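Local coordinates for probable glutamine-binding lipoprotein GlnH (GLNBP) (Mycobacterium tuberculosis H37Rv, PDB 6H2T), which binds acidic amino acids, aspartate and glutamate, as a lipid-linked solute-binding protein, and probably signals their presence to protein kinase G, at residues 105-110 with 119-124; 139-144 with 231-236. All coordinates share one frame; numbering follows the deposited sequence.

Contact 1 (105-110 with 119-124); sequences AERVTA and VVKTMS. With GLU (glutamic acid), chain B.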
ATOM      1  N   ALA A 105      -5.137   5.159  -7.543  1.00 14.92           N
ATOM      2  CA  ALA A 105      -5.790   4.823  -8.798  1.00 14.18           C
ATOM      3  C   ALA A 105      -4.850   4.864  -9.989  1.00 16.84           C
ATOM      4  O   ALA A 105      -5.236   4.401 -11.068  1.00 22.47           O
ATOM      5  CB  ALA A 105      -6.969   5.775  -9.053  1.00 17.36           C
ATOM      6  N   GLU A 106      -3.649   5.417  -9.829  1.00 17.59           N
ATOM      7  CA  GLU A 106      -2.704   5.572 -10.928  1.00 20.28           C
ATOM      8  C   GLU A 106      -1.558   4.567 -10.875  1.00 18.67           C
ATOM      9  O   GLU A 106      -0.683   4.606 -11.742  1.00 20.27           O
ATOM     10  CB  GLU A 106      -2.138   7.007 -10.944  1.00 22.32           C
ATOM     11  CG  GLU A 106      -3.224   8.080 -11.147  1.00 25.45           C
ATOM     12  CD  GLU A 106      -2.757   9.513 -10.876  1.00 36.43           C
ATOM     13  OE1 GLU A 106      -1.935   9.729  -9.961  1.00 24.80           O
ATOM     14  OE2 GLU A 106      -3.258  10.437 -11.564  1.00 36.15           O
ATOM     15  N   ARG A 107      -1.540   3.671  -9.884  1.00 15.72           N
ATOM     16  CA  ARG A 107      -0.400   2.772  -9.723  1.00 13.11           C
ATOM     17  C   ARG A 107      -0.219   1.861 -10.936  1.00 17.99           C
ATOM     18  O   ARG A 107       0.891   1.729 -11.467  1.00 19.04           O
ATOM     19  CB  ARG A 107      -0.569   1.938  -8.452  1.00 15.57           C
ATOM     20  CG  ARG A 107      -0.412   2.748  -7.172  1.00 16.89           C
ATOM     21  CD  ARG A 107      -0.696   1.846  -5.967  1.00 17.96           C
ATOM     22  NE  ARG A 107      -2.129   1.541  -5.889  1.00 15.06           N
ATOM     23  CZ  ARG A 107      -2.694   0.926  -4.861  1.00 14.60           C
ATOM     24  NH1 ARG A 107      -1.936   0.517  -3.840  1.00 13.94           N
ATOM     25  NH2 ARG A 107      -4.006   0.710  -4.861  1.00 13.49           N
ATOM     26  N   VAL A 108      -1.297   1.206 -11.376  1.00 16.76           N
ATOM     27  CA  VAL A 108      -1.173   0.246 -12.472  1.00 14.90           C
ATOM     28  C   VAL A 108      -0.813   0.953 -13.773  1.00 18.82           C
ATOM     29  O   VAL A 108       0.081   0.509 -14.501  1.00 20.57           O
ATOM     30  CB  VAL A 108      -2.470  -0.574 -12.604  1.00 19.50           C
ATOM     31  CG1 VAL A 108      -2.510  -1.335 -13.924  1.00 21.09           C
ATOM     32  CG2 VAL A 108      -2.603  -1.530 -11.420  1.00 24.49           C
ATOM     33  N   THR A 109      -1.476   2.073 -14.082  1.00 20.49           N
ATOM     34  CA  THR A 109      -1.207   2.722 -15.365  1.00 18.91           C
ATOM     35  C   THR A 109       0.226   3.239 -15.444  1.00 17.57           C
ATOM     36  O   THR A 109       0.860   3.150 -16.501  1.00 21.38           O
ATOM     37  CB  THR A 109      -2.206   3.855 -15.627  1.00 30.50           C
ATOM     38  OG1 THR A 109      -2.089   4.851 -14.608  1.00 38.90           O
ATOM     39  CG2 THR A 109      -3.617   3.327 -15.637  1.00 26.10           C
ATOM     40  N   ALA A 110       0.756   3.776 -14.337  1.00 18.12           N
ATOM     41  CA  ALA A 110       2.132   4.256 -14.338  1.00 20.42           C
ATOM     42  C   ALA A 110       3.104   3.130 -14.654  1.00 20.55           C
ATOM     43  O   ALA A 110       4.089   3.330 -15.377  1.00 20.86           O
ATOM     44  CB  ALA A 110       2.474   4.877 -12.986  1.00 19.83           C
ATOM     45  N   VAL A 119       6.626   0.776  -8.086  1.00 13.67           N
ATOM     46  CA  VAL A 119       5.648   1.392  -7.184  1.00 11.63           C
ATOM     47  C   VAL A 119       5.836   0.748  -5.822  1.00 13.56           C
ATOM     48  O   VAL A 119       5.810  -0.484  -5.701  1.00 14.36           O
ATOM     49  CB  VAL A 119       4.208   1.202  -7.687  1.00 12.84           C
ATOM     50  CG1 VAL A 119       3.179   1.616  -6.603  1.00 14.03           C
ATOM     51  CG2 VAL A 119       3.979   1.983  -8.976  1.00 15.09           C
ATOM     52  N   VAL A 120       6.078   1.566  -4.800  1.00 12.68           N
ATOM     53  CA  VAL A 120       6.059   1.107  -3.418  1.00 11.84           C
ATOM     54  C   VAL A 120       5.040   1.999  -2.723  1.00 14.11           C
ATOM     55  O   VAL A 120       5.361   3.095  -2.259  1.00 14.09           O
ATOM     56  CB  VAL A 120       7.431   1.166  -2.743  1.00 14.57           C
ATOM     57  CG1 VAL A 120       7.403   0.357  -1.440  1.00 14.15           C
ATOM     58  CG2 VAL A 120       8.540   0.627  -3.694  1.00 15.85           C
ATOM     59  N   LYS A 121       3.783   1.548  -2.702  1.00 13.16           N
ATOM     60  CA  LYS A 121       2.678   2.363  -2.202  1.00 11.12           C
ATOM     61  C   LYS A 121       1.564   1.410  -1.768  1.00 11.44           C
ATOM     62  O   LYS A 121       0.545   1.280  -2.456  1.00 13.38           O
ATOM     63  CB  LYS A 121       2.180   3.354  -3.257  1.00 13.90           C
ATOM     64  CG  LYS A 121       1.315   4.472  -2.680  1.00 15.10           C
ATOM     65  CD  LYS A 121       0.356   5.033  -3.727  1.00 17.45           C
ATOM     66  CE  LYS A 121      -0.479   6.158  -3.142  1.00 20.53           C
ATOM     67  NZ  LYS A 121      -1.341   5.688  -2.005  1.00 17.70           N
ATOM     68  N   THR A 122       1.808   0.765  -0.621  1.00 12.67           N
ATOM     69  CA  THR A 122       0.934  -0.212   0.021  1.00 12.21           C
ATOM     70  C   THR A 122       0.173  -1.067  -0.984  1.00 14.57           C
ATOM     71  O   THR A 122      -1.039  -1.250  -0.849  1.00 14.92           O
ATOM     72  CB  THR A 122      -0.051   0.484   0.983  1.00 13.03           C
ATOM     73  OG1 THR A 122      -0.850   1.461   0.283  1.00 14.54           O
ATOM     74  CG2 THR A 122       0.708   1.175   2.116  1.00 13.71           C
ATOM     75  N   MET A 123       0.863  -1.629  -1.972  1.00 13.26           N
ATOM     76  CA  MET A 123       0.170  -2.169  -3.142  1.00 11.82           C
ATOM     77  C   MET A 123      -0.149  -3.645  -2.938  1.00 12.97           C
ATOM     78  O   MET A 123       0.719  -4.512  -3.081  1.00 13.11           O
ATOM     79  CB  MET A 123       0.994  -1.955  -4.405  1.00 13.57           C
ATOM     80  CG  MET A 123       0.153  -2.162  -5.646  1.00 12.00           C
ATOM     81  SD  MET A 123       1.018  -1.600  -7.112  1.00 15.15           S
ATOM     82  CE  MET A 123      -0.209  -1.936  -8.372  1.00 16.25           C
ATOM     83  N   SER A 124      -1.418  -3.936  -2.650  1.00 10.69           N
ATOM     84  CA  SER A 124      -1.845  -5.321  -2.484  1.00 12.24           C
ATOM     85  C   SER A 124      -1.648  -6.125  -3.765  1.00 13.83           C
ATOM     86  O   SER A 124      -2.010  -5.683  -4.864  1.00 15.53           O
ATOM     87  CB  SER A 124      -3.306  -5.369  -2.051  1.00 13.78           C
ATOM     88  OG  SER A 124      -3.405  -4.847  -0.735  1.00 13.07           O
TER
HETATM   89  N   GLU B 401      -3.539  -2.010  -0.030  1.00 13.78           N
HETATM   90  CA  GLU B 401      -4.845  -1.820  -0.677  1.00 13.82           C
HETATM   91  C   GLU B 401      -4.674  -1.639  -2.184  1.00 19.07           C
HETATM   92  O   GLU B 401      -5.526  -1.077  -2.884  1.00 14.03           O
HETATM   93  CB  GLU B 401      -5.596  -0.616  -0.070  1.00 14.08           C
HETATM   94  CG  GLU B 401      -4.720   0.545   0.398  1.00 16.02           C
HETATM   95  CD  GLU B 401      -4.002   1.251  -0.740  1.00 17.15           C
HETATM   96  OE1 GLU B 401      -4.281   2.452  -0.997  1.00 16.81           O
HETATM   97  OE2 GLU B 401      -3.127   0.615  -1.356  1.00 17.29           O
HETATM   98  OXT GLU B 401      -3.648  -2.073  -2.716  1.00 14.53           O
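In the glutamate pocket Arg107, at the start of helix 107-112, reaches across to the loop 120-124 and meets the ligand together with it. NH1 of Arg107 donates to Lys121 O at 2.9 Å, the partner tilted a little from the guanidinium plane, and the same nitrogen bonds to the side-chain carboxylate oxygen OE2 of the ligand; both NH1 bonds are bent, near 135°. NH2 turns to the other end of the amino acid and donates to the ligand O at 3.1 Å, straighter at 164°; a weak bond from NH1 to OXT is added. One guanidinium thus spans both carboxylates, its NE being held in turn by Ala104 O. The chain gets there by running extended to CD and then bending (chi3 -72°), which turns the guanidinium into the pocket. Its aliphatic part packs against Val119 and Met123: Val119 CG1 lies 3.8 Å from Arg107 CG, crossing it nearly at a right angle, while the extended Met123 runs back alongside, its CE touching both Arg107 CB and Val108 CG2. This is the binding arrangement of the family 3 periplasmic-type solute-binding fold, in which a loop following a strand supplies backbone atoms to the amino-acid head group. Here Ser124 N donates to OXT at 2.9 Å, and the ligand N donates to Thr122 O at 2.7 Å and to Ser124 OG. Thr122 OG1 donates to OE2 at 2.9 Å, giving that oxygen a second donor beside Arg107. Arg129, Asp210, Trp192 and Thr172 also hydrogen-bond to the ligand.

Contact 2 (139-144 with 231-236); sequences YLDANQ and MADQPY. With GLU (glutamic acid), chain B.
Tyr139 and Tyr236 form the tight end of this antiparallel strand pair, where CB of Tyr236 sits over one face of the Tyr139 ring, 3.8 Å from its centroid, in a CH-pi contact. The two rings are inclined at 57°, and Tyr139 N donates to Tyr236 O. Leu140 lies side by side with the Tyr236 ring, its CD2 against CE2, and Ala142 CB packs near the hydroxyl end of the same ring. Tyr236 CG stands beside the backbone N (chi1 -68°), on the sheet face that also carries Ala142 and Gln234 and looks to the glutamate; CE1 comes within 3.8 Å of the ligand N, while OH bonds to Asp210. Ala142 and Gln234 form a hydrogen-bonded pair, with N-H and O of each used. Beyond it Gln144 N and Gln234 NE2 approach Ala232 O from opposite faces of its carbonyl plane, and a water joins Gln144 OE1 to Gln234 NE2, while Gln144 NE2 bonds to Ser208. Gln234 OE1 bonds to Ser124 and Thr172.

The other face, with Asp141, Asn143, Asp233 and Pro235, is the more solvent-exposed at Asp141 and Asp233. Asn143 OD1 accepts from Ala232 N at 2.9 Å, and its ND2 donates to a water that also hydrogen-bonds to Asp233 OD1. Asp141 and Asp233 cross at about a right angle with carboxylate planes 64° apart; Asp141 OD1 and Asp233 OD1 are only 2.6 Å apart. So short an approach suggests that one acid is protonated, as would be expected if the neighbouring carboxylate raises its pKa, whereas on the pocket side buried polar groups find fixed partners that hold Gln234 and Tyr236 beside the amino acid.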
ATOM      1  N   TYR A 139       6.267  -7.962   1.093  1.00 14.51           N
ATOM      2  CA  TYR A 139       7.147  -7.308   2.055  1.00 15.93           C
ATOM      3  C   TYR A 139       6.420  -6.830   3.310  1.00 14.67           C
ATOM      4  O   TYR A 139       7.083  -6.441   4.281  1.00 14.55           O
ATOM      5  CB  TYR A 139       7.918  -6.141   1.394  1.00 14.34           C
ATOM      6  CG  TYR A 139       7.078  -4.928   1.043  1.00 13.17           C
ATOM      7  CD1 TYR A 139       6.848  -3.920   1.984  1.00 12.42           C
ATOM      8  CD2 TYR A 139       6.545  -4.772  -0.233  1.00 13.38           C
ATOM      9  CE1 TYR A 139       6.066  -2.795   1.671  1.00 13.38           C
ATOM     10  CE2 TYR A 139       5.773  -3.648  -0.559  1.00 15.17           C
ATOM     11  CZ  TYR A 139       5.531  -2.673   0.400  1.00 13.85           C
ATOM     12  OH  TYR A 139       4.763  -1.571   0.071  1.00 13.34           O
ATOM     13  N   LEU A 140       5.089  -6.894   3.338  1.00 14.45           N
ATOM     14  CA  LEU A 140       4.324  -6.606   4.547  1.00 13.98           C
ATOM     15  C   LEU A 140       2.933  -7.167   4.330  1.00 14.88           C
ATOM     16  O   LEU A 140       2.394  -7.053   3.231  1.00 16.42           O
ATOM     17  CB  LEU A 140       4.242  -5.092   4.828  1.00 12.62           C
ATOM     18  CG  LEU A 140       3.666  -4.686   6.185  1.00 15.49           C
ATOM     19  CD1 LEU A 140       4.611  -5.046   7.332  1.00 15.99           C
ATOM     20  CD2 LEU A 140       3.413  -3.191   6.181  1.00 15.78           C
ATOM     21  N   ASP A 141       2.352  -7.770   5.364  1.00 14.92           N
ATOM     22  CA  ASP A 141       1.022  -8.357   5.238  1.00 14.30           C
ATOM     23  C   ASP A 141       0.059  -7.606   6.153  1.00 17.39           C
ATOM     24  O   ASP A 141       0.191  -7.669   7.376  1.00 23.57           O
ATOM     25  CB  ASP A 141       1.051  -9.845   5.580  1.00 15.37           C
ATOM     26  CG  ASP A 141      -0.271 -10.521   5.294  1.00 28.66           C
ATOM     27  OD1 ASP A 141      -0.900 -10.168   4.271  1.00 21.43           O
ATOM     28  OD2 ASP A 141      -0.683 -11.395   6.087  1.00 29.14           O
ATOM     29  N   ALA A 142      -0.920  -6.917   5.571  1.00 13.29           N
ATOM     30  CA  ALA A 142      -1.893  -6.155   6.346  1.00 13.56           C
ATOM     31  C   ALA A 142      -3.280  -6.784   6.211  1.00 14.77           C
ATOM     32  O   ALA A 142      -3.478  -7.761   5.489  1.00 15.55           O
ATOM     33  CB  ALA A 142      -1.902  -4.694   5.898  1.00 16.37           C
ATOM     34  N   ASN A 143      -4.255  -6.222   6.931  1.00 13.13           N
ATOM     35  CA  ASN A 143      -5.630  -6.683   6.800  1.00 15.66           C
ATOM     36  C   ASN A 143      -6.586  -5.510   6.929  1.00 15.33           C
ATOM     37  O   ASN A 143      -6.381  -4.615   7.751  1.00 14.10           O
ATOM     38  CB  ASN A 143      -5.975  -7.751   7.835  1.00 16.85           C
ATOM     39  CG  ASN A 143      -6.937  -8.785   7.284  1.00 27.78           C
ATOM     40  OD1 ASN A 143      -8.100  -8.479   7.030  1.00 27.71           O
ATOM     41  ND2 ASN A 143      -6.447 -10.009   7.064  1.00 24.79           N
ATOM     42  N   GLN A 144      -7.627  -5.522   6.103  1.00 13.71           N
ATOM     43  CA  GLN A 144      -8.582  -4.424   6.089  1.00 12.24           C
ATOM     44  C   GLN A 144      -9.402  -4.410   7.369  1.00 15.77           C
ATOM     45  O   GLN A 144      -9.927  -5.443   7.785  1.00 13.70           O
ATOM     46  CB  GLN A 144      -9.513  -4.566   4.888  1.00 13.03           C
ATOM     47  CG  GLN A 144     -10.508  -3.424   4.825  1.00 13.53           C
ATOM     48  CD  GLN A 144     -11.146  -3.310   3.465  1.00 16.72           C
ATOM     49  OE1 GLN A 144     -10.727  -3.968   2.518  1.00 15.54           O
ATOM     50  NE2 GLN A 144     -12.190  -2.493   3.367  1.00 14.88           N
ATOM     51  N   MET A 231     -11.105  -8.003   7.608  1.00 18.01           N
ATOM     52  CA  MET A 231     -12.077  -7.994   6.523  1.00 17.33           C
ATOM     53  C   MET A 231     -11.538  -8.518   5.201  1.00 17.42           C
ATOM     54  O   MET A 231     -12.339  -8.908   4.343  1.00 17.88           O
ATOM     55  CB  MET A 231     -12.603  -6.570   6.299  1.00 16.00           C
ATOM     56  CG  MET A 231     -13.412  -6.045   7.472  1.00 16.43           C
ATOM     57  SD  MET A 231     -13.768  -4.297   7.293  1.00 17.88           S
ATOM     58  CE  MET A 231     -14.822  -4.335   5.827  1.00 16.55           C
ATOM     59  N   ALA A 232     -10.219  -8.509   5.006  1.00 17.78           N
ATOM     60  CA  ALA A 232      -9.616  -8.927   3.743  1.00 15.35           C
ATOM     61  C   ALA A 232      -8.105  -8.814   3.828  1.00 14.36           C
ATOM     62  O   ALA A 232      -7.581  -7.752   4.177  1.00 15.71           O
ATOM     63  CB  ALA A 232     -10.105  -8.076   2.566  1.00 18.36           C
ATOM     64  N   ASP A 233      -7.407  -9.893   3.489  1.00 16.29           N
ATOM     65  CA  ASP A 233      -5.950  -9.886   3.511  1.00 16.59           C
ATOM     66  C   ASP A 233      -5.388  -8.917   2.477  1.00 15.62           C
ATOM     67  O   ASP A 233      -5.928  -8.774   1.377  1.00 14.89           O
ATOM     68  CB  ASP A 233      -5.417 -11.290   3.235  1.00 17.73           C
ATOM     69  CG  ASP A 233      -3.906 -11.345   3.248  1.00 25.55           C
ATOM     70  OD1 ASP A 233      -3.332 -10.961   4.286  1.00 21.69           O
ATOM     71  OD2 ASP A 233      -3.300 -11.774   2.238  1.00 22.98           O
ATOM     72  N   GLN A 234      -4.279  -8.261   2.830  1.00 14.50           N
ATOM     73  CA  GLN A 234      -3.630  -7.287   1.953  1.00 13.63           C
ATOM     74  C   GLN A 234      -2.130  -7.533   1.935  1.00 14.36           C
ATOM     75  O   GLN A 234      -1.375  -6.916   2.706  1.00 14.79           O
ATOM     76  CB  GLN A 234      -3.924  -5.854   2.401  1.00 14.59           C
ATOM     77  CG  GLN A 234      -5.379  -5.574   2.704  1.00 13.28           C
ATOM     78  CD  GLN A 234      -6.266  -5.553   1.465  1.00 14.78           C
ATOM     79  OE1 GLN A 234      -5.837  -5.197   0.357  1.00 15.50           O
ATOM     80  NE2 GLN A 234      -7.517  -5.914   1.654  1.00 14.10           N
ATOM     81  N   PRO A 235      -1.654  -8.409   1.056  1.00 13.85           N
ATOM     82  CA  PRO A 235      -0.210  -8.661   0.996  1.00 14.07           C
ATOM     83  C   PRO A 235       0.487  -7.676   0.071  1.00 14.84           C
ATOM     84  O   PRO A 235       0.244  -7.682  -1.142  1.00 14.29           O
ATOM     85  CB  PRO A 235      -0.130 -10.101   0.474  1.00 14.35           C
ATOM     86  CG  PRO A 235      -1.373 -10.245  -0.404  1.00 18.70           C
ATOM     87  CD  PRO A 235      -2.418  -9.275   0.139  1.00 16.69           C
ATOM     88  N   TYR A 236       1.358  -6.834   0.633  1.00 14.57           N
ATOM     89  CA  TYR A 236       1.986  -5.759  -0.133  1.00 15.52           C
ATOM     90  C   TYR A 236       3.112  -6.298  -0.995  1.00 13.46           C
ATOM     91  O   TYR A 236       3.983  -7.031  -0.509  1.00 14.70           O
ATOM     92  CB  TYR A 236       2.583  -4.695   0.782  1.00 14.09           C
ATOM     93  CG  TYR A 236       1.600  -3.865   1.565  1.00 12.19           C
ATOM     94  CD1 TYR A 236       0.224  -4.027   1.415  1.00 15.04           C
ATOM     95  CD2 TYR A 236       2.059  -2.916   2.458  1.00 14.15           C
ATOM     96  CE1 TYR A 236      -0.670  -3.253   2.158  1.00 13.37           C
ATOM     97  CE2 TYR A 236       1.181  -2.140   3.188  1.00 15.22           C
ATOM     98  CZ  TYR A 236      -0.170  -2.311   3.033  1.00 16.00           C
ATOM     99  OH  TYR A 236      -1.026  -1.522   3.765  1.00 15.58           O
TER
HETATM  100  N   GLU B 401      -3.539  -2.010  -0.030  1.00 13.78           N
HETATM  101  CA  GLU B 401      -4.845  -1.820  -0.677  1.00 13.82           C
HETATM  102  C   GLU B 401      -4.674  -1.639  -2.184  1.00 19.07           C
HETATM  103  O   GLU B 401      -5.526  -1.077  -2.884  1.00 14.03           O
HETATM  104  CB  GLU B 401      -5.596  -0.616  -0.070  1.00 14.08           C
HETATM  105  CG  GLU B 401      -4.720   0.545   0.398  1.00 16.02           C
HETATM  106  CD  GLU B 401      -4.002   1.251  -0.740  1.00 17.15           C
HETATM  107  OE1 GLU B 401      -4.281   2.452  -0.997  1.00 16.81           O
HETATM  108  OE2 GLU B 401      -3.127   0.615  -1.356  1.00 17.29           O
HETATM  109  OXT GLU B 401      -3.648  -2.073  -2.716  1.00 14.53           O
HETATM  110  O   HOH W   1      -3.871 -10.844   6.977  1.00 27.55           O
HETATM  111  O   HOH W   2      -9.882  -5.675   0.124  1.00 25.72           O

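How the contacts relate
Contact 1 closes before contact 2 opens along the chain, and their centres lie 15 Å apart, both near the middle of the molecule. They share the mixed sheet: strand 118-119, which leads into the loop of contact 1, pairs antiparallel with strand 233-241, whose beginning forms contact 2 with strand 140-149. The two sites touch directly, through packing of Thr122 CB on Tyr236 CZ (3.5 Å) and of Val120 CG1 on Tyr139 OH (3.6 Å). Contact 1 supplies direct hydrogen bonds to the glutamate, whereas contact 2 flanks its amino end, so both line the one ligand pocket.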